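Local coordinates for ABC transporter, solute-binding protein (Staphylococcus aureus, PDB 6LKK) that binds glucose 6-phosphate as an extracellular solute-binding lipoprotein and probably relays its presence to a two-component signalling system, at residues A[64-76]-A[219-231]. Numbering follows the deposited sequence.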
loop_
_atom_site.group_PDB
_atom_site.type_symbol
_atom_site.label_atom_id
_atom_site.label_comp_id
_atom_site.label_asym_id
_atom_site.label_seq_id
_atom_site.Cartn_x
_atom_site.Cartn_y
_atom_site.Cartn_z
ATOM N N ILE A 64 1.281 -11.412 -6.235
ATOM C CA ILE A 64 0.656 -12.687 -5.897
ATOM C C ILE A 64 1.512 -13.785 -6.518
ATOM O O ILE A 64 1.503 -13.977 -7.736
ATOM C CB ILE A 64 -0.796 -12.761 -6.384
ATOM C CG1 ILE A 64 -1.677 -11.833 -5.540
ATOM C CG2 ILE A 64 -1.314 -14.203 -6.321
ATOM C CD1 ILE A 64 -3.156 -11.847 -5.906
ATOM N N ASP A 65 2.257 -14.505 -5.677
ATOM C CA ASP A 65 3.147 -15.552 -6.159
ATOM C C ASP A 65 2.437 -16.884 -6.363
ATOM O O ASP A 65 2.967 -17.749 -7.070
ATOM C CB ASP A 65 4.310 -15.743 -5.182
ATOM C CG ASP A 65 5.240 -14.544 -5.139
ATOM O OD1 ASP A 65 5.414 -13.882 -6.184
ATOM O OD2 ASP A 65 5.798 -14.265 -4.057
ATOM N N HIS A 66 1.258 -17.071 -5.765
ATOM C CA HIS A 66 0.509 -18.324 -5.842
ATOM C C HIS A 66 -0.880 -18.023 -6.400
ATOM O O HIS A 66 -1.870 -18.009 -5.654
ATOM C CB HIS A 66 0.414 -18.998 -4.476
ATOM C CG HIS A 66 1.731 -19.129 -3.777
ATOM N ND1 HIS A 66 2.711 -20.007 -4.192
ATOM C CD2 HIS A 66 2.232 -18.494 -2.692
ATOM C CE1 HIS A 66 3.756 -19.906 -3.392
ATOM N NE2 HIS A 66 3.492 -18.994 -2.473
ATOM N N PRO A 67 -0.987 -17.779 -7.708
ATOM C CA PRO A 67 -2.314 -17.512 -8.293
ATOM C C PRO A 67 -3.312 -18.634 -8.076
ATOM O O PRO A 67 -4.522 -18.378 -8.105
ATOM C CB PRO A 67 -2.009 -17.310 -9.785
ATOM C CG PRO A 67 -0.631 -17.857 -9.998
ATOM C CD PRO A 67 0.090 -17.673 -8.704
ATOM N N GLU A 68 -2.851 -19.868 -7.861
ATOM C CA GLU A 68 -3.767 -20.975 -7.608
ATOM C C GLU A 68 -4.587 -20.772 -6.341
ATOM O O GLU A 68 -5.604 -21.448 -6.158
ATOM C CB GLU A 68 -2.992 -22.293 -7.518
ATOM C CG GLU A 68 -1.922 -22.338 -6.425
ATOM C CD GLU A 68 -0.553 -21.896 -6.914
ATOM O OE1 GLU A 68 -0.484 -21.139 -7.905
ATOM O OE2 GLU A 68 0.456 -22.311 -6.307
ATOM N N ASP A 69 -4.167 -19.863 -5.461
ATOM C CA ASP A 69 -4.891 -19.593 -4.227
ATOM C C ASP A 69 -6.038 -18.610 -4.409
ATOM O O ASP A 69 -6.685 -18.255 -3.418
ATOM C CB ASP A 69 -3.929 -19.055 -3.166
ATOM C CG ASP A 69 -2.917 -20.090 -2.719
ATOM O OD1 ASP A 69 -3.183 -21.298 -2.893
ATOM O OD2 ASP A 69 -1.859 -19.693 -2.190
ATOM N N PHE A 70 -6.311 -18.172 -5.634
ATOM C CA PHE A 70 -7.321 -17.158 -5.887
ATOM C C PHE A 70 -8.195 -17.577 -7.058
ATOM O O PHE A 70 -7.842 -18.461 -7.843
ATOM C CB PHE A 70 -6.672 -15.795 -6.162
ATOM C CG PHE A 70 -5.876 -15.269 -5.006
ATOM C CD1 PHE A 70 -4.547 -15.623 -4.842
ATOM C CD2 PHE A 70 -6.462 -14.436 -4.071
ATOM C CE1 PHE A 70 -3.817 -15.148 -3.768
ATOM C CE2 PHE A 70 -5.737 -13.959 -2.997
ATOM C CZ PHE A 70 -4.415 -14.314 -2.847
ATOM N N VAL A 71 -9.346 -16.930 -7.158
ATOM C CA VAL A 71 -10.341 -17.217 -8.189
ATOM C C VAL A 71 -10.240 -16.151 -9.266
ATOM O O VAL A 71 -10.196 -14.952 -8.928
ATOM C CB VAL A 71 -11.762 -17.264 -7.599
ATOM C CG1 VAL A 71 -12.794 -17.530 -8.692
ATOM C CG2 VAL A 71 -11.853 -18.319 -6.505
ATOM N N PRO A 72 -10.199 -16.504 -10.550
ATOM C CA PRO A 72 -10.188 -15.481 -11.604
ATOM C C PRO A 72 -11.492 -14.695 -11.595
ATOM O O PRO A 72 -12.561 -15.243 -11.874
ATOM C CB PRO A 72 -10.020 -16.287 -12.897
ATOM C CG PRO A 72 -9.541 -17.629 -12.471
ATOM C CD PRO A 72 -10.128 -17.865 -11.122
ATOM N N TYR A 73 -11.398 -13.408 -11.271
ATOM C CA TYR A 73 -12.577 -12.562 -11.181
ATOM C C TYR A 73 -12.182 -11.096 -11.146
ATOM O O TYR A 73 -11.252 -10.712 -10.430
ATOM C CB TYR A 73 -13.396 -12.911 -9.937
ATOM C CG TYR A 73 -14.648 -12.081 -9.780
ATOM C CD1 TYR A 73 -15.791 -12.369 -10.514
ATOM C CD2 TYR A 73 -14.690 -11.011 -8.897
ATOM C CE1 TYR A 73 -16.939 -11.616 -10.374
ATOM C CE2 TYR A 73 -15.837 -10.251 -8.749
ATOM C CZ TYR A 73 -16.959 -10.560 -9.490
ATOM O OH TYR A 73 -18.108 -9.814 -9.355
ATOM N N GLN A 74 -12.873 -10.277 -11.929
ATOM C CA GLN A 74 -12.782 -8.832 -11.818
ATOM C C GLN A 74 -14.188 -8.262 -11.803
ATOM O O GLN A 74 -15.058 -8.717 -12.553
ATOM C CB GLN A 74 -11.983 -8.214 -12.965
ATOM C CG GLN A 74 -10.511 -8.565 -12.953
ATOM C CD GLN A 74 -9.731 -7.812 -14.013
ATOM O OE1 GLN A 74 -10.309 -7.102 -14.836
ATOM N NE2 GLN A 74 -8.412 -7.959 -13.994
ATOM N N ASP A 75 -14.410 -7.276 -10.939
ATOM C CA ASP A 75 -15.707 -6.624 -10.875
ATOM C C ASP A 75 -16.018 -5.946 -12.204
ATOM O O ASP A 75 -15.128 -5.442 -12.893
ATOM C CB ASP A 75 -15.729 -5.598 -9.743
ATOM C CG ASP A 75 -17.118 -5.065 -9.468
ATOM O OD1 ASP A 75 -17.876 -5.730 -8.730
ATOM O OD2 ASP A 75 -17.459 -3.988 -10.004
ATOM N N THR A 76 -17.303 -5.938 -12.565
ATOM C CA THR A 76 -17.709 -5.313 -13.819
ATOM C C THR A 76 -17.312 -3.842 -13.872
ATOM O O THR A 76 -17.057 -3.309 -14.958
ATOM C CB THR A 76 -19.218 -5.460 -14.013
ATOM O OG1 THR A 76 -19.573 -6.847 -13.973
ATOM C CG2 THR A 76 -19.656 -4.866 -15.350
ATOM N N ALA A 219 -8.984 -9.274 -4.387
ATOM C CA ALA A 219 -9.039 -10.590 -5.006
ATOM C C ALA A 219 -9.924 -11.519 -4.185
ATOM O O ALA A 219 -10.019 -11.395 -2.960
ATOM C CB ALA A 219 -7.641 -11.205 -5.146
ATOM N N LEU A 220 -10.572 -12.452 -4.881
ATOM C CA LEU A 220 -11.340 -13.515 -4.247
ATOM C C LEU A 220 -10.424 -14.699 -3.953
ATOM O O LEU A 220 -9.683 -15.151 -4.831
ATOM C CB LEU A 220 -12.501 -13.955 -5.144
ATOM C CG LEU A 220 -13.565 -12.911 -5.499
ATOM C CD1 LEU A 220 -14.690 -13.562 -6.288
ATOM C CD2 LEU A 220 -14.118 -12.234 -4.256
ATOM N N VAL A 221 -10.484 -15.195 -2.722
ATOM C CA VAL A 221 -9.625 -16.282 -2.267
ATOM C C VAL A 221 -10.282 -17.614 -2.594
ATOM O O VAL A 221 -11.480 -17.809 -2.357
ATOM C CB VAL A 221 -9.352 -16.157 -0.757
ATOM C CG1 VAL A 221 -8.535 -17.341 -0.249
ATOM C CG2 VAL A 221 -8.636 -14.850 -0.457
ATOM N N LYS A 222 -9.492 -18.544 -3.125
ATOM C CA LYS A 222 -9.999 -19.874 -3.438
ATOM C C LYS A 222 -10.146 -20.670 -2.148
ATOM O O LYS A 222 -9.164 -20.880 -1.426
ATOM C CB LYS A 222 -9.068 -20.590 -4.412
ATOM C CG LYS A 222 -9.627 -21.914 -4.909
ATOM C CD LYS A 222 -8.661 -22.640 -5.830
ATOM C CE LYS A 222 -8.599 -21.990 -7.203
ATOM N NZ LYS A 222 -7.526 -22.580 -8.049
ATOM N N ASN A 223 -11.369 -21.107 -1.854
ATOM C CA ASN A 223 -11.644 -21.856 -0.639
ATOM C C ASN A 223 -12.748 -22.864 -0.930
ATOM O O ASN A 223 -13.306 -22.909 -2.030
ATOM C CB ASN A 223 -12.016 -20.920 0.515
ATOM C CG ASN A 223 -13.204 -20.035 0.193
ATOM O OD1 ASN A 223 -13.990 -20.330 -0.705
ATOM N ND2 ASN A 223 -13.341 -18.940 0.932
ATOM N N ALA A 224 -13.064 -23.680 0.076
ATOM C CA ALA A 224 -14.008 -24.775 -0.125
ATOM C C ALA A 224 -15.440 -24.271 -0.203
ATOM O O ALA A 224 -16.211 -24.711 -1.065
ATOM C CB ALA A 224 -13.867 -25.803 0.999
ATOM N N HIS A 225 -15.814 -23.352 0.680
ATOM C CA HIS A 225 -17.194 -22.895 0.809
ATOM C C HIS A 225 -17.188 -21.375 0.786
ATOM O O HIS A 225 -17.308 -20.722 1.831
ATOM C CB HIS A 225 -17.826 -23.450 2.085
ATOM C CG HIS A 225 -17.618 -24.923 2.258
ATOM N ND1 HIS A 225 -18.147 -25.854 1.390
ATOM C CD2 HIS A 225 -16.922 -25.623 3.185
ATOM C CE1 HIS A 225 -17.794 -27.066 1.780
ATOM N NE2 HIS A 225 -17.051 -26.954 2.866
ATOM N N PRO A 226 -17.049 -20.775 -0.395
ATOM C CA PRO A 226 -16.983 -19.311 -0.469
ATOM C C PRO A 226 -18.262 -18.669 0.044
ATOM O O PRO A 226 -19.371 -19.135 -0.229
ATOM C CB PRO A 226 -16.768 -19.038 -1.964
ATOM C CG PRO A 226 -17.222 -20.279 -2.659
ATOM C CD PRO A 226 -16.918 -21.401 -1.723
ATOM N N HIS A 227 -18.096 -17.596 0.801
ATOM C CA HIS A 227 -19.238 -16.843 1.290
ATOM C C HIS A 227 -19.960 -16.224 0.100
ATOM O O HIS A 227 -19.333 -15.493 -0.679
ATOM C CB HIS A 227 -18.787 -15.763 2.266
ATOM C CG HIS A 227 -19.901 -15.198 3.090
ATOM N ND1 HIS A 227 -20.971 -14.527 2.538
ATOM C CD2 HIS A 227 -20.113 -15.209 4.426
ATOM C CE1 HIS A 227 -21.794 -14.150 3.499
ATOM N NE2 HIS A 227 -21.296 -14.549 4.655
ATOM N N PRO A 228 -21.257 -16.487 -0.096
ATOM C CA PRO A 228 -21.921 -16.017 -1.325
ATOM C C PRO A 228 -22.024 -14.503 -1.444
ATOM O O PRO A 228 -22.331 -14.012 -2.538
ATOM C CB PRO A 228 -23.311 -16.665 -1.245
ATOM C CG PRO A 228 -23.520 -16.979 0.190
ATOM C CD PRO A 228 -22.168 -17.259 0.766
ATOM N N LYS A 229 -21.777 -13.748 -0.378
ATOM C CA LYS A 229 -21.855 -12.294 -0.426
ATOM C C LYS A 229 -20.518 -11.634 -0.748
ATOM O O LYS A 229 -20.433 -10.401 -0.727
ATOM C CB LYS A 229 -22.384 -11.754 0.905
ATOM C CG LYS A 229 -23.886 -11.898 1.064
ATOM C CD LYS A 229 -24.606 -10.799 0.302
ATOM C CE LYS A 229 -26.037 -11.177 -0.039
ATOM N NZ LYS A 229 -26.562 -10.311 -1.130
ATOM N N ARG A 230 -19.481 -12.413 -1.059
ATOM C CA ARG A 230 -18.167 -11.807 -1.247
ATOM C C ARG A 230 -18.091 -11.005 -2.539
ATOM O O ARG A 230 -17.372 -10.003 -2.596
ATOM C CB ARG A 230 -17.069 -12.870 -1.210
ATOM C CG ARG A 230 -17.072 -13.880 -2.343
ATOM C CD ARG A 230 -15.927 -14.855 -2.126
ATOM N NE ARG A 230 -15.742 -15.799 -3.223
ATOM C CZ ARG A 230 -14.757 -16.691 -3.267
ATOM N NH1 ARG A 230 -13.873 -16.757 -2.279
ATOM N NH2 ARG A 230 -14.653 -17.517 -4.296
ATOM N N LYS A 231 -18.820 -11.409 -3.580
ATOM C CA LYS A 231 -18.833 -10.596 -4.792
ATOM C C LYS A 231 -19.584 -9.291 -4.572
ATOM O O LYS A 231 -19.213 -8.260 -5.146
ATOM C CB LYS A 231 -19.432 -11.385 -5.956
ATOM C CG LYS A 231 -18.445 -12.371 -6.546
ATOM C CD LYS A 231 -19.029 -13.197 -7.673
ATOM C CE LYS A 231 -17.994 -14.190 -8.181
ATOM N NZ LYS A 231 -18.514 -15.080 -9.256
HETATM O O HOH W 1 -10.478 -12.587 -7.679
HETATM O O HOH W 2 -17.953 -8.022 -7.506
#
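F70 and V221 meet through their backbones as an antiparallel, non-hydrogen-bonded pair, CA to CA 4.4 Å, with side chains diverging. Here the short, weakly bonded edge strand 70-71 joins strand 213-221. The setting is a periplasmic-binding-protein fold, in the half carrying T36 and G58 of the glucose 6-phosphate site. The side chain of A219 is about 12 Å from the bound sugar phosphate.

V71 N donates to L220 O at 2.9 Å, and K222 N donates to D69 O at 2.8 Å. The R230 guanidinium lies between L220 CB and P226 CB, and its NH1 donates to V221 O at 2.6 Å.

The tight part is apolar. F70 CD2 rests 3.6 Å from A219 CB, and CE2 lies near V221 CG2. L40 of helix 36-45 and F55 of strand 54-56 also pack on F70. The D69 carboxylate is held by a salt bridge to R51 and a hydrogen bond to H44.

The solvent side is wetter, not slacker. The extended side chain of K231 runs across one face of the partly exposed Y73 ring, a CH-pi contact with CE 3.9 Å from the centroid. L220 CD1 also touches this ring. A water accepts from Y73 OH and donates to D75 OD1 and K231 O. Another links V71 O to L220 N.

At the other end, on the exposed E68 side, K222 leaves with CG anti to the backbone N (chi1 -173°). A bend at chi3 then turns its end onto the 3-10 segment 67-69, where NZ donates to E68 O at 2.9 Å.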